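Prolyl-tRNA synthetase (Naegleria fowleri, PDB 6NAB) probably attaches proline to its cognate tRNA as a class II aminoacyl-tRNA synthetase, activating the amino acid with ATP. Local coordinates at residues K205-E210 with L476-D481. Residues are numbered along the deposited sequence; the frame is centred on the assembly and turned at random. Where two conformers were deposited one is given.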
loop_
_atom_site.group_PDB
_atom_site.type_symbol
_atom_site.label_atom_id
_atom_site.label_comp_id
_atom_site.label_asym_id
_atom_site.label_seq_id
_atom_site.Cartn_x
_atom_site.Cartn_y
_atom_site.Cartn_z
ATOM N N LYS B 205 10.611 24.821 -8.773
ATOM C CA LYS B 205 9.156 24.916 -8.810
ATOM C C LYS B 205 8.730 25.805 -9.966
ATOM O O LYS B 205 9.342 26.837 -10.222
ATOM C CB LYS B 205 8.608 25.505 -7.511
ATOM C CG LYS B 205 8.776 24.640 -6.256
ATOM C CD LYS B 205 8.259 25.454 -5.077
ATOM C CE LYS B 205 8.390 24.718 -3.761
ATOM N NZ LYS B 205 7.851 25.584 -2.670
ATOM N N GLY B 206 7.669 25.407 -10.650
ATOM C CA GLY B 206 7.172 26.239 -11.724
ATOM C C GLY B 206 5.783 25.800 -12.123
ATOM O O GLY B 206 5.228 24.843 -11.584
ATOM N N THR B 207 5.215 26.539 -13.061
ATOM C CA THR B 207 3.935 26.175 -13.644
ATOM C C THR B 207 4.166 25.622 -15.042
ATOM O O THR B 207 5.032 26.106 -15.785
ATOM C CB THR B 207 2.975 27.372 -13.707
ATOM O OG1 THR B 207 3.576 28.428 -14.460
ATOM C CG2 THR B 207 2.630 27.867 -12.310
ATOM N N LYS B 208 3.399 24.592 -15.393
ATOM C CA LYS B 208 3.446 24.081 -16.759
ATOM C C LYS B 208 2.770 25.063 -17.717
ATOM O O LYS B 208 1.821 25.771 -17.355
ATOM C CB LYS B 208 2.761 22.718 -16.858
ATOM C CG LYS B 208 3.456 21.597 -16.101
ATOM C CD LYS B 208 4.811 21.285 -16.720
ATOM C CE LYS B 208 5.313 19.903 -16.339
ATOM N NZ LYS B 208 6.693 19.670 -16.891
ATOM N N THR B 209 3.261 25.094 -18.959
ATOM C CA THR B 209 2.589 25.866 -19.996
ATOM C C THR B 209 1.274 25.199 -20.380
ATOM O O THR B 209 0.993 24.056 -20.017
ATOM C CB THR B 209 3.467 26.003 -21.243
ATOM O OG1 THR B 209 3.786 24.691 -21.735
ATOM C CG2 THR B 209 4.738 26.759 -20.915
ATOM N N GLU B 210 0.464 25.931 -21.143
ATOM C CA GLU B 210 -0.868 25.437 -21.472
ATOM C C GLU B 210 -0.789 24.093 -22.169
ATOM O O GLU B 210 -1.614 23.207 -21.927
ATOM C CB GLU B 210 -1.612 26.448 -22.352
ATOM C CG GLU B 210 -2.051 27.694 -21.612
ATOM C CD GLU B 210 -3.059 27.385 -20.516
ATOM O OE1 GLU B 210 -3.995 26.595 -20.769
ATOM O OE2 GLU B 210 -2.913 27.932 -19.403
ATOM N N LEU B 476 9.698 23.154 -19.891
ATOM C CA LEU B 476 9.781 22.416 -18.638
ATOM C C LEU B 476 8.836 23.036 -17.615
ATOM O O LEU B 476 7.919 22.374 -17.120
ATOM C CB LEU B 476 11.238 22.408 -18.143
ATOM C CG LEU B 476 12.219 21.881 -19.203
ATOM C CD1 LEU B 476 13.671 21.933 -18.727
ATOM C CD2 LEU B 476 11.834 20.456 -19.629
ATOM N N CYS B 477 9.009 24.326 -17.347
ATOM C CA CYS B 477 8.080 25.084 -16.517
ATOM C C CYS B 477 8.371 26.569 -16.689
ATOM O O CYS B 477 9.425 26.966 -17.204
ATOM C CB CYS B 477 8.197 24.692 -15.035
ATOM S SG CYS B 477 9.756 25.214 -14.258
ATOM N N VAL B 478 7.408 27.386 -16.278
ATOM C CA VAL B 478 7.642 28.803 -16.022
ATOM C C VAL B 478 7.979 28.936 -14.540
ATOM O O VAL B 478 7.085 28.734 -13.696
ATOM C CB VAL B 478 6.422 29.653 -16.396
ATOM C CG1 VAL B 478 6.672 31.110 -16.021
ATOM C CG2 VAL B 478 6.098 29.501 -17.899
ATOM N N PRO B 479 9.230 29.216 -14.176
ATOM C CA PRO B 479 9.596 29.190 -12.754
ATOM C C PRO B 479 8.755 30.172 -11.943
ATOM O O PRO B 479 8.513 31.309 -12.362
ATOM C CB PRO B 479 11.077 29.576 -12.763
ATOM C CG PRO B 479 11.567 29.083 -14.121
ATOM C CD PRO B 479 10.412 29.368 -15.051
ATOM N N LEU B 480 8.311 29.711 -10.767
ATOM C CA LEU B 480 7.510 30.552 -9.872
ATOM C C LEU B 480 8.283 31.773 -9.425
ATOM O O LEU B 480 7.735 32.880 -9.356
ATOM C CB LEU B 480 7.083 29.756 -8.627
ATOM C CG LEU B 480 6.200 28.530 -8.785
ATOM C CD1 LEU B 480 5.751 28.021 -7.401
ATOM C CD2 LEU B 480 5.010 28.812 -9.676
ATOM N N ASP B 481 9.553 31.588 -9.096
ATOM C CA ASP B 481 10.408 32.657 -8.590
ATOM C C ASP B 481 11.213 33.210 -9.763
ATOM O O ASP B 481 12.169 32.578 -10.223
ATOM C CB ASP B 481 11.317 32.132 -7.484
ATOM C CG ASP B 481 12.185 33.224 -6.865
ATOM O OD1 ASP B 481 12.143 34.384 -7.333
ATOM O OD2 ASP B 481 12.931 32.916 -5.915
HETATM O O HOH W 1 10.757 28.851 -9.011
HETATM O O HOH W 2 4.677 30.460 -13.178
HETATM O O HOH W 3 5.717 23.428 -19.278
#
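The peptide carbonyls of Thr207 and Leu476 each take a donor in their own plane from across the contact, whereas those of Lys205 and Val478 are met at a tilt. Val478 N reaches Thr207 O at 2.7 Å, and the return bond, Thr207 N to Val478 O (3.0 Å), arrives 35° off the carbonyl plane; together they define an antiparallel hydrogen-bonded pair. Leu480 N donates to Lys205 O (3.1 Å), and a water links that oxygen to Asp481 N just beyond the end of the strand. At the non-hydrogen-bonded pair of Gly206 and Pro479, whose CA atoms are 4.0 Å apart, Cys477 SG fits against Gly206 CA, which carries no side chain to obstruct it. In the conformer described, Thr207 OG1 lies beside Val478 CB, and a second water joins this hydroxyl to Val478 O. Leu480 spreads its branches over Gly206 along one side of the strand, CD1 against Lys205 CB (3.8 Å) and CD2 against CG2 of that Thr207 conformer (3.7 Å). Lys208 starts away from its partner, but a bend at chi2 (-66°) brings NZ back to Leu476 O (3.0 Å); a salt bridge to Glu224 probably steadies NZ, and the Lys208 side chain lies about 7 Å from bound AMP. The pairing thus ties the catalytic core to the C-terminal region: helix 177-198 packs on Leu480, strand 219-227 flanks Gly206, and strand 505-512 borders Leu476 and Cys477, whose shared pairing with Leu508 forms a classic beta bulge.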